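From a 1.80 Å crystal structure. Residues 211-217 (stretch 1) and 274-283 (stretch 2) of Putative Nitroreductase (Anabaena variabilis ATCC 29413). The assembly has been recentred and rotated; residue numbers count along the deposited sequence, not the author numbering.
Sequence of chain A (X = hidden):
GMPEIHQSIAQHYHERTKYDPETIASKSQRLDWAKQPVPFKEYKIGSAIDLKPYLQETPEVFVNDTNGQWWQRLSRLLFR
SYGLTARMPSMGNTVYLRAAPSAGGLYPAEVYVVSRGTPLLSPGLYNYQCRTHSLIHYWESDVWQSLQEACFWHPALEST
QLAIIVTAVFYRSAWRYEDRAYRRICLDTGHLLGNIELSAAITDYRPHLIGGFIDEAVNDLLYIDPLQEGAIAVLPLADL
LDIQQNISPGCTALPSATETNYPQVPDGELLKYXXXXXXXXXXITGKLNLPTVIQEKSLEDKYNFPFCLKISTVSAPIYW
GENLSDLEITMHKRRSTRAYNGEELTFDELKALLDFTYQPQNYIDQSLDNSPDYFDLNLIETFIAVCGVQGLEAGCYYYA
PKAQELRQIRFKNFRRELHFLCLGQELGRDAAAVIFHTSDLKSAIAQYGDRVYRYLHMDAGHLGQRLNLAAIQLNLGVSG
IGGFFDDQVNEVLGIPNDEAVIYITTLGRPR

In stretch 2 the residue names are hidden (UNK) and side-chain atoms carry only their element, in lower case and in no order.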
# COMPACT_ATOMS: atom_id res chain seq x y z
N GLY A 211 12.10 4.96 -1.56
CA GLY A 211 11.19 5.95 -2.09
C GLY A 211 11.88 7.17 -2.66
O GLY A 211 11.24 7.93 -3.39
N GLY A 212 13.12 7.39 -2.25
CA GLY A 212 13.98 8.48 -2.67
C GLY A 212 14.87 8.11 -3.84
O GLY A 212 15.89 7.43 -3.70
N PHE A 213 14.44 8.52 -5.03
CA PHE A 213 15.18 8.23 -6.26
C PHE A 213 14.85 9.31 -7.29
O PHE A 213 13.86 10.00 -7.16
CB PHE A 213 14.82 6.82 -6.79
CG PHE A 213 13.34 6.60 -6.98
CD1 PHE A 213 12.68 7.12 -8.09
CD2 PHE A 213 12.61 5.89 -6.06
CE1 PHE A 213 11.32 6.93 -8.25
CE2 PHE A 213 11.24 5.68 -6.21
CZ PHE A 213 10.59 6.20 -7.31
N ILE A 214 15.69 9.39 -8.32
CA ILE A 214 15.56 10.34 -9.42
C ILE A 214 14.55 9.74 -10.40
O ILE A 214 14.85 8.82 -11.16
CB ILE A 214 16.92 10.64 -10.11
CG1 ILE A 214 17.93 11.17 -9.06
CG2 ILE A 214 16.73 11.64 -11.25
CD1 ILE A 214 19.39 11.25 -9.58
N ASP A 215 13.32 10.24 -10.31
CA ASP A 215 12.22 9.70 -11.13
C ASP A 215 12.58 9.59 -12.60
O ASP A 215 12.35 8.56 -13.21
CB ASP A 215 10.92 10.49 -10.97
CG ASP A 215 10.45 10.54 -9.52
OD1 ASP A 215 11.11 11.24 -8.70
OD2 ASP A 215 9.43 9.91 -9.22
N GLU A 216 13.12 10.68 -13.14
CA GLU A 216 13.49 10.72 -14.55
C GLU A 216 14.40 9.53 -14.93
O GLU A 216 14.24 8.91 -15.99
CB GLU A 216 14.20 12.05 -14.86
CG GLU A 216 14.58 12.22 -16.32
CD GLU A 216 15.31 13.52 -16.62
OE1 GLU A 216 15.70 14.26 -15.69
OE2 GLU A 216 15.52 13.77 -17.82
N ALA A 217 15.38 9.26 -14.07
CA ALA A 217 16.37 8.21 -14.28
C ALA A 217 15.80 6.84 -14.19
O ALA A 217 16.15 5.95 -14.99
CB ALA A 217 17.54 8.37 -13.29
N UNK A 274 0.83 16.94 -10.81
CA UNK A 274 1.29 16.62 -9.46
C UNK A 274 2.40 15.56 -9.45
O UNK A 274 3.42 15.74 -8.75
c UNK A 274 0.45 16.03 -7.16
c UNK A 274 0.28 14.74 -5.12
c UNK A 274 0.11 16.21 -8.60
c UNK A 274 1.43 16.82 -5.08
c UNK A 274 1.13 17.00 -6.45
c UNK A 274 1.02 15.69 -4.43
c UNK A 274 0.02 14.90 -6.48
N UNK A 275 2.26 14.54 -10.27
CA UNK A 275 3.29 13.50 -10.32
C UNK A 275 4.62 14.08 -10.82
O UNK A 275 5.67 13.80 -10.26
n UNK A 275 5.60 9.84 -11.41
c UNK A 275 5.05 9.57 -10.24
c UNK A 275 3.91 11.22 -11.14
c UNK A 275 4.93 10.90 -11.98
n UNK A 275 4.01 10.38 -10.05
c UNK A 275 2.91 12.32 -11.20
N UNK A 276 4.56 14.93 -11.84
CA UNK A 276 5.78 15.53 -12.36
C UNK A 276 6.33 16.67 -11.52
O UNK A 276 7.44 17.12 -11.77
c UNK A 276 5.58 15.97 -13.80
c UNK A 276 6.29 13.49 -16.34
n UNK A 276 6.58 14.58 -15.64
c UNK A 276 5.55 14.83 -14.75
c UNK A 276 4.65 13.83 -14.93
n UNK A 276 5.13 13.01 -15.92
N UNK A 277 5.56 17.10 -10.52
CA UNK A 277 6.01 18.13 -9.61
C UNK A 277 6.26 17.60 -8.18
O UNK A 277 6.23 18.35 -7.21
c UNK A 277 4.82 20.51 -13.04
n UNK A 277 4.60 19.63 -12.09
n UNK A 277 5.44 21.56 -12.51
c UNK A 277 5.66 21.32 -11.17
c UNK A 277 5.05 19.31 -9.63
c UNK A 277 5.12 20.10 -10.90
N UNK A 278 6.46 16.29 -8.08
CA UNK A 278 6.86 15.66 -6.84
C UNK A 278 8.12 14.83 -7.09
O UNK A 278 8.49 13.96 -6.30
o UNK A 278 5.19 13.90 -7.18
c UNK A 278 5.78 14.78 -6.21
c UNK A 278 4.68 15.66 -5.57
N UNK A 279 8.79 15.09 -8.19
CA UNK A 279 9.99 14.34 -8.46
C UNK A 279 11.19 14.79 -7.65
O UNK A 279 11.22 15.87 -7.02
o UNK A 279 11.60 14.86 -12.64
c UNK A 279 10.60 15.45 -12.17
n UNK A 279 9.69 16.07 -12.94
c UNK A 279 10.28 14.29 -9.99
c UNK A 279 10.41 15.57 -10.65
N UNK A 280 12.17 13.91 -7.61
CA UNK A 280 13.47 14.20 -7.07
C UNK A 280 14.44 14.26 -8.24
O UNK A 280 14.37 13.46 -9.18
c UNK A 280 15.40 13.21 -5.80
c UNK A 280 13.12 13.35 -4.77
c UNK A 280 13.34 12.25 -3.74
c UNK A 280 13.90 13.14 -6.08
N UNK A 281 15.37 15.21 -8.14
CA UNK A 281 16.39 15.39 -9.18
C UNK A 281 17.81 15.18 -8.63
O UNK A 281 18.00 15.15 -7.41
c UNK A 281 16.26 16.79 -9.72
o UNK A 281 14.96 16.92 -10.24
N UNK A 282 18.77 15.04 -9.53
CA UNK A 282 20.18 14.88 -9.13
C UNK A 282 20.57 16.03 -8.22
O UNK A 282 20.06 17.15 -8.36
c UNK A 282 21.09 14.80 -10.35
N UNK A 283 21.47 15.74 -7.29
CA UNK A 283 21.92 16.74 -6.34
C UNK A 283 22.95 17.68 -6.98
O UNK A 283 23.81 17.24 -7.75
c UNK A 283 22.48 16.05 -5.08
o UNK A 283 23.23 14.89 -5.41
O HOH W 1 8.08 8.50 -11.27
O HOH W 2 13.57 13.29 -11.79

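Position 274 has seven side-chain carbons: one, then a ring of six. The side chain is out of reach of stretch 1. No oxygen closes the pattern, so this is Phe274. It sits in a helix that begins earlier in the chain.

Position 275 has one carbon and then a five-membered ring of three carbons and two nitrogens. Its CA-to-CB bond points sideways, but the end of the ring comes nearer to stretch 1. A ring nitrogen of 275 lies 4.4 Å from OD2 of Asp215, too far for a direct hydrogen bond. That ring is an imidazole, and the residue is His275; the nitrogen is NE2. Water 1 fills the gap, 2.8 Å from OD2 of Asp215, to which it donates, and 2.8 Å from NE2 of His275.

Position 276 repeats the same side chain, one carbon and a five-membered ring with two nitrogens. It makes no contact with stretch 1 and touches a crystal neighbour. It is His276.

Position 277 shows this set of atoms a third time. The ring is out of reach of stretch 1. This is His277. It is the first residue to leave helical phi/psi. Its backbone N still donates to O of Phe274, at 3.1 Å.

Position 278 has one carbon carrying one oxygen and one carbon. The nearest approach of the side chain is its oxygen to OD2 of Asp215, 6.2 Å, so it does not touch stretch 1. A branch of this kind at CB identifies Thr278. Its OG1 lies 3.0 Å from O of Phe274 and 3.1 Å from O of His275, close to the end of the helix.

Position 279 has three carbons in a line, the third carrying one oxygen and one nitrogen. Its CA-to-CB bond points toward stretch 1, and CB of 279 is 3.4 Å from OD1 of Asp215. The terminal amide makes it Gln279. NE2 of Gln279 turns back to donate to O of His276 at 2.7 Å. OE1 of Gln279 accepts from water 2 at 2.7 Å.

Position 280 has four carbons, forked at the first, with one arm two carbons long. CB of 280 is 3.3 Å from O of Phe213, and the end of the longer arm of 280 is 4.0 Å from CA of Gly212. This is Ile280.

Position 281 has one carbon and one oxygen. Its CA-to-CB bond points away from stretch 1. It is Ser281.

Position 282 has a single carbon. CB of 282 packs 4.0 Å from CD1 of Ile214. This is Ala282.

Position 283 again has one carbon and one oxygen. It makes no contact, and is Ser283.

The contact centres on Asp215. Its OD1 accepts a hydrogen bond from N of Ile280 at 3.1 Å, nearly straight at 164°. Beside it, CA of Ile214 makes a CA-H...O contact with O of Ile280 at 3.3 Å. Water 2 donates to that same O of Ile280 and accepts from N of Glu216, joining the start of the stretch 1 helix to the loop.

Stretch 2 274-283: FHHHTQISAS
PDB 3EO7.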